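Local coordinates for bilirubin-inducible fluorescent protein UnaG (Anguilla japonica, PDB 4I3B) that binds unconjugated bilirubin with high affinity inside a beta-barrel and, once loaded with it, emits green fluorescence on excitation, at residues Y20-I24 with T122-G126; E95-Y99 with Y110-I114. All blocks are in the same frame, centred on the assembly; numbering follows the deposited sequence.

Both contacts belong to one barrel around one bilirubin, with their centres about 16 Å apart. Contact 2 pairs strands 96-103 and 106-115 of the wall; strand 118-125, next in the sheet, carries the strand half of contact 1, where helix 17-23 lies against it. The two join directly: Thr122 N lies 2.9 Å from Val111 O, a probable hydrogen bond between neighbouring strands, Leu123 CD2 packs 3.7 Å from Tyr110 CE2, and the hydroxyls Tyr20 OH and Tyr110 OH are 3.1 Å apart. Bilirubin spans both, touched by Leu21 CD1 at 3.8 Å (to CBC) in contact 1 and hydrogen-bonded by Arg112 NH2 at 3.0 Å (to O2D) in contact 2.

Contact 1: Y20-I24 with T122-G126; sequences YLKAI and TLTMG. With BLR (3-[5-[(Z)-(4-ethenyl-3-methyl-5-oxidanylidene-pyrrol-2-ylidene)methyl]-2-[[5-[(Z)-(3-ethenyl-4-methyl-5-oxidanylidene-pyrrol-2-ylidene)methyl]-3-(3-hydroxy-3-oxopropyl)-4-methyl-1H-pyrrol-2-yl]methyl]-4-methyl-1H-pyrrol-3-yl]propanoic acid), chain G.
No hydrogen bond crosses between 20-24 and 122-126; the joining is done by apolar packing, led by the Tyr20 ring under Leu123 and by the side chain of Met125. Residues 20-23 are helical, part of helix 17-23, with phi/psi near -62/-40, and Ile24 N is hydrogen-bonded to Tyr20 O at 3.1 Å. Facing them, 122-125 is the extended end of strand 118-125, and Gly126 leaves it with a positive phi (56/-122). The nearest CA atoms are those of Ala23 and Met125, 6.5 Å apart, and the two segments bury 276 Å² between them.

Tyr20, chi1 t and chi2 83°, points its CA-to-CB bond toward the strand. Leu123 (m, chi2 80°) covers one ring face: its CB sits 3.8 Å from the Tyr20 ring centroid, 14° off the normal, a CH-pi contact, while Leu123 CD2 reaches Tyr20 CE2 at 3.6 Å. Tyr20 CE1 also meets Met125 CB at 3.7 Å. The ring's hydroxyl is hydrogen-bonded to Thr108 OG1 on strand 106-115. Met125 (t, p, t) then runs along Ala23 and Ile24, its CG 3.8 Å from Ala23 CB and 3.7 Å from Ile24 CG2, an apolar seam at the barrel rim.

Leu21 leaves the strand alone and turns to the bilirubin, CD1 lying 3.8 Å from its vinyl carbon CBC; chi1 m and chi2 t set it there. This is the fatty-acid-binding-protein arrangement: the helix-turn-helix that follows the first strand lies across the open end of the beta-barrel, packed on a late strand and lining the ligand cavity.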
loop_
_atom_site.group_PDB
_atom_site.type_symbol
_atom_site.label_atom_id
_atom_site.label_comp_id
_atom_site.label_asym_id
_atom_site.label_seq_id
_atom_site.Cartn_x
_atom_site.Cartn_y
_atom_site.Cartn_z
ATOM N N TYR A 20 10.021 5.621 -6.164
ATOM C CA TYR A 20 9.032 4.625 -6.567
ATOM C C TYR A 20 7.814 5.319 -7.165
ATOM O O TYR A 20 7.301 4.916 -8.220
ATOM C CB TYR A 20 8.638 3.746 -5.368
ATOM C CG TYR A 20 7.449 2.892 -5.700
ATOM C CD1 TYR A 20 7.601 1.699 -6.379
ATOM C CD2 TYR A 20 6.150 3.304 -5.384
ATOM C CE1 TYR A 20 6.500 0.941 -6.715
ATOM C CE2 TYR A 20 5.050 2.549 -5.726
ATOM C CZ TYR A 20 5.217 1.380 -6.378
ATOM O OH TYR A 20 4.096 0.648 -6.714
ATOM N N LEU A 21 7.335 6.385 -6.518
ATOM C CA LEU A 21 6.156 7.076 -7.019
ATOM C C LEU A 21 6.407 7.691 -8.405
ATOM O O LEU A 21 5.547 7.643 -9.281
ATOM C CB LEU A 21 5.668 8.117 -6.001
ATOM C CG LEU A 21 5.148 7.544 -4.670
ATOM C CD1 LEU A 21 4.791 8.696 -3.756
ATOM C CD2 LEU A 21 3.923 6.685 -4.901
ATOM N N LYS A 22 7.606 8.237 -8.606
ATOM C CA LYS A 22 7.993 8.734 -9.933
ATOM C C LYS A 22 8.012 7.605 -10.975
ATOM O O LYS A 22 7.611 7.801 -12.128
ATOM C CB LYS A 22 9.366 9.428 -9.897
ATOM C CG LYS A 22 9.938 9.740 -11.276
ATOM C CD LYS A 22 11.153 10.676 -11.200
ATOM C CE LYS A 22 11.765 10.911 -12.583
ATOM N NZ LYS A 22 12.308 12.287 -12.724
ATOM N N ALA A 23 8.480 6.424 -10.578
ATOM C CA ALA A 23 8.579 5.292 -11.478
ATOM C C ALA A 23 7.204 4.780 -11.923
ATOM O O ALA A 23 7.073 4.310 -13.052
ATOM C CB ALA A 23 9.380 4.185 -10.845
ATOM N N ILE A 24 6.170 4.905 -11.085
ATOM C CA ILE A 24 4.826 4.471 -11.483
ATOM C C ILE A 24 4.072 5.600 -12.179
ATOM O O ILE A 24 2.923 5.419 -12.569
ATOM C CB ILE A 24 4.000 3.852 -10.313
ATOM C CG1 ILE A 24 3.713 4.858 -9.206
ATOM C CG2 ILE A 24 4.679 2.577 -9.780
ATOM C CD1 ILE A 24 2.696 4.392 -8.204
ATOM N N THR A 122 7.366 -3.812 0.802
ATOM C CA THR A 122 8.376 -3.653 -0.215
ATOM C C THR A 122 7.661 -3.410 -1.541
ATOM O O THR A 122 6.777 -4.198 -1.931
ATOM C CB THR A 122 9.263 -4.909 -0.319
ATOM O OG1 THR A 122 9.879 -5.181 0.936
ATOM C CG2 THR A 122 10.355 -4.730 -1.337
ATOM N N LEU A 123 8.030 -2.316 -2.204
ATOM C CA LEU A 123 7.379 -1.835 -3.401
ATOM C C LEU A 123 8.325 -1.946 -4.562
ATOM O O LEU A 123 9.454 -1.450 -4.503
ATOM C CB LEU A 123 6.973 -0.371 -3.258
ATOM C CG LEU A 123 6.139 0.036 -2.033
ATOM C CD1 LEU A 123 6.946 0.231 -0.719
ATOM C CD2 LEU A 123 5.397 1.321 -2.337
ATOM N N THR A 124 7.882 -2.567 -5.642
ATOM C CA THR A 124 8.730 -2.768 -6.803
ATOM C C THR A 124 8.060 -2.290 -8.082
ATOM O O THR A 124 6.939 -2.709 -8.388
ATOM C CB THR A 124 9.095 -4.251 -6.958
ATOM O OG1 THR A 124 9.717 -4.725 -5.762
ATOM C CG2 THR A 124 10.058 -4.450 -8.116
ATOM N N MET A 125 8.761 -1.439 -8.826
ATOM C CA MET A 125 8.337 -1.046 -10.160
ATOM C C MET A 125 9.553 -1.176 -11.049
ATOM O O MET A 125 10.458 -0.349 -11.006
ATOM C CB MET A 125 7.812 0.389 -10.163
ATOM C CG MET A 125 7.507 0.901 -11.550
ATOM S SD MET A 125 6.266 -0.134 -12.375
ATOM C CE MET A 125 6.166 0.707 -13.956
ATOM N N GLY A 126 9.592 -2.238 -11.850
ATOM C CA GLY A 126 10.797 -2.535 -12.623
ATOM C C GLY A 126 12.011 -2.670 -11.716
ATOM O O GLY A 126 12.021 -3.490 -10.808
HETATM C CHA BLR G . -0.557 3.973 1.535
HETATM N NA BLR G . -1.626 1.681 1.562
HETATM C C1A BLR G . -1.650 2.983 1.173
HETATM C C2A BLR G . -2.731 3.183 0.330
HETATM C C3A BLR G . -3.364 1.947 0.201
HETATM C C4A BLR G . -2.663 1.034 0.979
HETATM C CMA BLR G . -4.592 1.650 -0.606
HETATM C CAA BLR G . -3.135 4.482 -0.295
HETATM C CBA BLR G . -2.756 4.581 -1.719
HETATM C CGA BLR G . -3.184 5.852 -2.361
HETATM O O1A BLR G . -3.362 6.903 -1.680
HETATM O O2A BLR G . -3.398 5.806 -3.626
HETATM C CHB BLR G . -3.029 -0.385 1.126
HETATM N NB BLR G . -1.736 -0.982 3.126
HETATM C C1B BLR G . -2.636 -1.286 2.082
HETATM C C2B BLR G . -3.003 -2.641 2.192
HETATM C C3B BLR G . -2.447 -3.195 3.208
HETATM C C4B BLR G . -1.528 -2.239 3.953
HETATM C CMB BLR G . -3.957 -3.306 1.219
HETATM O OB BLR G . -0.836 -2.318 4.907
HETATM C CAB BLR G . -2.597 -4.595 3.675
HETATM C CBB BLR G . -1.960 -5.119 4.765
HETATM N NC BLR G . 0.230 8.595 -0.895
HETATM C C1C BLR G . -0.017 10.101 -1.085
HETATM C C2C BLR G . 0.244 10.242 -2.545
HETATM C C3C BLR G . 0.549 9.116 -3.092
HETATM C C4C BLR G . 0.558 8.064 -2.193
HETATM C CMC BLR G . 0.088 11.575 -3.195
HETATM O OC BLR G . -0.301 10.886 -0.224
HETATM C CAC BLR G . 0.820 8.884 -4.522
HETATM C CBC BLR G . 1.494 9.768 -5.299
HETATM C CHD BLR G . 0.825 6.753 -2.413
HETATM N ND BLR G . 0.085 5.619 -0.240
HETATM C C1D BLR G . 0.642 5.642 -1.465
HETATM C C2D BLR G . 1.072 4.261 -1.764
HETATM C C3D BLR G . 0.758 3.469 -0.689
HETATM C C4D BLR G . 0.083 4.302 0.322
HETATM C CMD BLR G . 1.757 3.884 -3.036
HETATM C CAD BLR G . 1.003 1.987 -0.602
HETATM C CBD BLR G . 2.246 1.703 0.218
HETATM C CGD BLR G . 1.937 1.706 1.671
HETATM O O1D BLR G . 2.538 2.502 2.415
HETATM O O2D BLR G . 1.117 0.899 2.168
#

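Contact 2: E95-Y99 with Y110-I114; sequences EKLVY and YVREI. With BLR (3-[5-[(Z)-(4-ethenyl-3-methyl-5-oxidanylidene-pyrrol-2-ylidene)methyl]-2-[[5-[(Z)-(3-ethenyl-4-methyl-5-oxidanylidene-pyrrol-2-ylidene)methyl]-3-(3-hydroxy-3-oxopropyl)-4-methyl-1H-pyrrol-2-yl]methyl]-4-methyl-1H-pyrrol-3-yl]propanoic acid), chain G.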
loop_
_atom_site.group_PDB
_atom_site.type_symbol
_atom_site.label_atom_id
_atom_site.label_comp_id
_atom_site.label_asym_id
_atom_site.label_seq_id
_atom_site.Cartn_x
_atom_site.Cartn_y
_atom_site.Cartn_z
ATOM N N GLU A 95 2.986 -16.485 4.404
ATOM C CA GLU A 95 2.578 -15.458 5.374
ATOM C C GLU A 95 2.558 -14.027 4.816
ATOM O O GLU A 95 2.276 -13.079 5.545
ATOM C CB GLU A 95 3.543 -15.446 6.566
ATOM C CG GLU A 95 3.599 -16.743 7.345
ATOM C CD GLU A 95 2.500 -16.860 8.376
ATOM O OE1 GLU A 95 2.238 -15.865 9.107
ATOM O OE2 GLU A 95 1.903 -17.958 8.460
ATOM N N LYS A 96 2.909 -13.866 3.553
ATOM C CA LYS A 96 2.968 -12.543 2.964
ATOM C C LYS A 96 1.684 -12.222 2.204
ATOM O O LYS A 96 1.050 -13.111 1.616
ATOM C CB LYS A 96 4.113 -12.475 1.961
ATOM C CG LYS A 96 5.500 -12.849 2.477
ATOM C CD LYS A 96 6.459 -12.947 1.286
ATOM C CE LYS A 96 7.881 -13.330 1.661
ATOM N NZ LYS A 96 8.736 -13.434 0.421
ATOM N N LEU A 97 1.330 -10.940 2.187
ATOM C CA LEU A 97 0.196 -10.458 1.410
ATOM C C LEU A 97 0.779 -9.728 0.237
ATOM O O LEU A 97 1.558 -8.772 0.412
ATOM C CB LEU A 97 -0.657 -9.521 2.240
ATOM C CG LEU A 97 -2.000 -9.153 1.659
ATOM C CD1 LEU A 97 -2.952 -10.375 1.706
ATOM C CD2 LEU A 97 -2.515 -7.951 2.432
ATOM N N VAL A 98 0.430 -10.176 -0.960
ATOM C CA VAL A 98 1.014 -9.636 -2.183
ATOM C C VAL A 98 -0.040 -8.969 -3.045
ATOM O O VAL A 98 -1.055 -9.578 -3.382
ATOM C CB VAL A 98 1.708 -10.731 -2.983
ATOM C CG1 VAL A 98 2.229 -10.167 -4.275
ATOM C CG2 VAL A 98 2.815 -11.361 -2.160
ATOM N N TYR A 99 0.203 -7.710 -3.372
ATOM C CA TYR A 99 -0.760 -6.822 -4.021
ATOM C C TYR A 99 -0.163 -6.397 -5.356
ATOM O O TYR A 99 0.962 -5.865 -5.398
ATOM C CB TYR A 99 -0.945 -5.618 -3.087
ATOM C CG TYR A 99 -2.082 -4.653 -3.349
ATOM C CD1 TYR A 99 -2.216 -3.932 -4.537
ATOM C CD2 TYR A 99 -3.016 -4.430 -2.351
ATOM C CE1 TYR A 99 -3.278 -2.971 -4.703
ATOM C CE2 TYR A 99 -4.035 -3.517 -2.512
ATOM C CZ TYR A 99 -4.168 -2.793 -3.665
ATOM O OH TYR A 99 -5.195 -1.882 -3.762
ATOM N N TYR A 110 3.410 -4.834 -4.445
ATOM C CA TYR A 110 3.647 -4.519 -3.036
ATOM C C TYR A 110 3.608 -5.815 -2.261
ATOM O O TYR A 110 2.625 -6.539 -2.335
ATOM C CB TYR A 110 2.560 -3.603 -2.488
ATOM C CG TYR A 110 2.218 -2.429 -3.329
ATOM C CD1 TYR A 110 1.472 -2.581 -4.502
ATOM C CD2 TYR A 110 2.627 -1.142 -2.969
ATOM C CE1 TYR A 110 1.156 -1.493 -5.283
ATOM C CE2 TYR A 110 2.304 -0.058 -3.746
ATOM C CZ TYR A 110 1.558 -0.218 -4.889
ATOM O OH TYR A 110 1.246 0.890 -5.641
ATOM N N VAL A 111 4.661 -6.108 -1.501
ATOM C CA VAL A 111 4.722 -7.314 -0.664
ATOM C C VAL A 111 4.701 -6.823 0.777
ATOM O O VAL A 111 5.544 -6.010 1.178
ATOM C CB VAL A 111 5.979 -8.159 -0.934
ATOM C CG1 VAL A 111 6.043 -9.347 -0.011
ATOM C CG2 VAL A 111 6.060 -8.601 -2.413
ATOM N N ARG A 112 3.757 -7.340 1.554
ATOM C CA ARG A 112 3.532 -6.934 2.928
ATOM C C ARG A 112 3.686 -8.124 3.869
ATOM O O ARG A 112 3.144 -9.199 3.646
ATOM C CB ARG A 112 2.156 -6.269 3.061
ATOM C CG ARG A 112 2.131 -4.912 2.364
ATOM C CD ARG A 112 0.782 -4.272 2.432
ATOM N NE ARG A 112 0.786 -2.928 1.874
ATOM C CZ ARG A 112 0.290 -2.567 0.691
ATOM N NH1 ARG A 112 -0.246 -3.444 -0.160
ATOM N NH2 ARG A 112 0.351 -1.294 0.346
ATOM N N GLU A 113 4.415 -7.883 4.956
ATOM C CA GLU A 113 4.758 -8.911 5.927
ATOM C C GLU A 113 4.850 -8.257 7.296
ATOM O O GLU A 113 5.117 -7.056 7.386
ATOM C CB GLU A 113 6.139 -9.499 5.598
ATOM C CG GLU A 113 6.558 -9.391 4.108
ATOM C CD GLU A 113 7.985 -9.868 3.826
ATOM O OE1 GLU A 113 8.753 -9.139 3.117
ATOM O OE2 GLU A 113 8.341 -10.976 4.317
ATOM N N ILE A 114 4.645 -9.036 8.351
ATOM C CA ILE A 114 4.900 -8.561 9.697
ATOM C C ILE A 114 6.283 -9.041 10.115
ATOM O O ILE A 114 6.597 -10.222 9.990
ATOM C CB ILE A 114 3.824 -9.070 10.656
ATOM C CG1 ILE A 114 2.435 -8.703 10.124
ATOM C CG2 ILE A 114 4.039 -8.506 12.051
ATOM C CD1 ILE A 114 2.211 -7.215 10.027
HETATM C CHA BLR G . -0.557 3.973 1.535
HETATM N NA BLR G . -1.626 1.681 1.562
HETATM C C1A BLR G . -1.650 2.983 1.173
HETATM C C2A BLR G . -2.731 3.183 0.330
HETATM C C3A BLR G . -3.364 1.947 0.201
HETATM C C4A BLR G . -2.663 1.034 0.979
HETATM C CMA BLR G . -4.592 1.650 -0.606
HETATM C CAA BLR G . -3.135 4.482 -0.295
HETATM C CBA BLR G . -2.756 4.581 -1.719
HETATM C CGA BLR G . -3.184 5.852 -2.361
HETATM O O1A BLR G . -3.362 6.903 -1.680
HETATM O O2A BLR G . -3.398 5.806 -3.626
HETATM C CHB BLR G . -3.029 -0.385 1.126
HETATM N NB BLR G . -1.736 -0.982 3.126
HETATM C C1B BLR G . -2.636 -1.286 2.082
HETATM C C2B BLR G . -3.003 -2.641 2.192
HETATM C C3B BLR G . -2.447 -3.195 3.208
HETATM C C4B BLR G . -1.528 -2.239 3.953
HETATM C CMB BLR G . -3.957 -3.306 1.219
HETATM O OB BLR G . -0.836 -2.318 4.907
HETATM C CAB BLR G . -2.597 -4.595 3.675
HETATM C CBB BLR G . -1.960 -5.119 4.765
HETATM N NC BLR G . 0.230 8.595 -0.895
HETATM C C1C BLR G . -0.017 10.101 -1.085
HETATM C C2C BLR G . 0.244 10.242 -2.545
HETATM C C3C BLR G . 0.549 9.116 -3.092
HETATM C C4C BLR G . 0.558 8.064 -2.193
HETATM C CMC BLR G . 0.088 11.575 -3.195
HETATM O OC BLR G . -0.301 10.886 -0.224
HETATM C CAC BLR G . 0.820 8.884 -4.522
HETATM C CBC BLR G . 1.494 9.768 -5.299
HETATM C CHD BLR G . 0.825 6.753 -2.413
HETATM N ND BLR G . 0.085 5.619 -0.240
HETATM C C1D BLR G . 0.642 5.642 -1.465
HETATM C C2D BLR G . 1.072 4.261 -1.764
HETATM C C3D BLR G . 0.758 3.469 -0.689
HETATM C C4D BLR G . 0.083 4.302 0.322
HETATM C CMD BLR G . 1.757 3.884 -3.036
HETATM C CAD BLR G . 1.003 1.987 -0.602
HETATM C CBD BLR G . 2.246 1.703 0.218
HETATM C CGD BLR G . 1.937 1.706 1.671
HETATM O O1D BLR G . 2.538 2.502 2.415
HETATM O O2D BLR G . 1.117 0.899 2.168
HETATM O O HOH W 1 4.402 -11.833 7.443
HETATM O O HOH W 2 9.552 -10.499 0.282
HETATM O O HOH W 3 0.626 -6.216 -0.247
#
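This is one wall of the bilirubin pocket, built from the antiparallel hairpin of strands 96-103 and 106-115 in the calycin barrel. The local strand axes run 4.7 Å apart at 161°. Leu97 pairs with Arg112 and Tyr99 with Tyr110 as hydrogen-bonded pairs: Leu97 N to Arg112 O and Arg112 N to Leu97 O are both 2.9 Å, Tyr99 N to Tyr110 O is 2.9 Å and Tyr110 N to Tyr99 O 2.8 Å. Between them Val98 and Val111 form a non-hydrogen-bonded pair, with their side chains on the other face of the sheet, CG2 to CG2 4.3 Å.

The side chains of Leu97, Tyr99, Tyr110 and Arg112 share the bilirubin face. Leu97 CD2 lies 3.6 Å from bilirubin CAB and Tyr99 CE2 3.7 Å from CMB. The rings of Tyr99 and Tyr110 meet obliquely, CD1 to CD1 3.9 Å, their hydroxyls held by Glu77 and Gln101. Arg112 reaches into the cavity, its NH2 hydrogen-bonded at 3.0 Å to O2D of a propionic acid arm of bilirubin. On the guanidinium's NH1 side a water accepts from Arg112 NH1 at 2.9 Å and donates to Leu97 O at 2.8 Å and Tyr110 O at 2.9 Å.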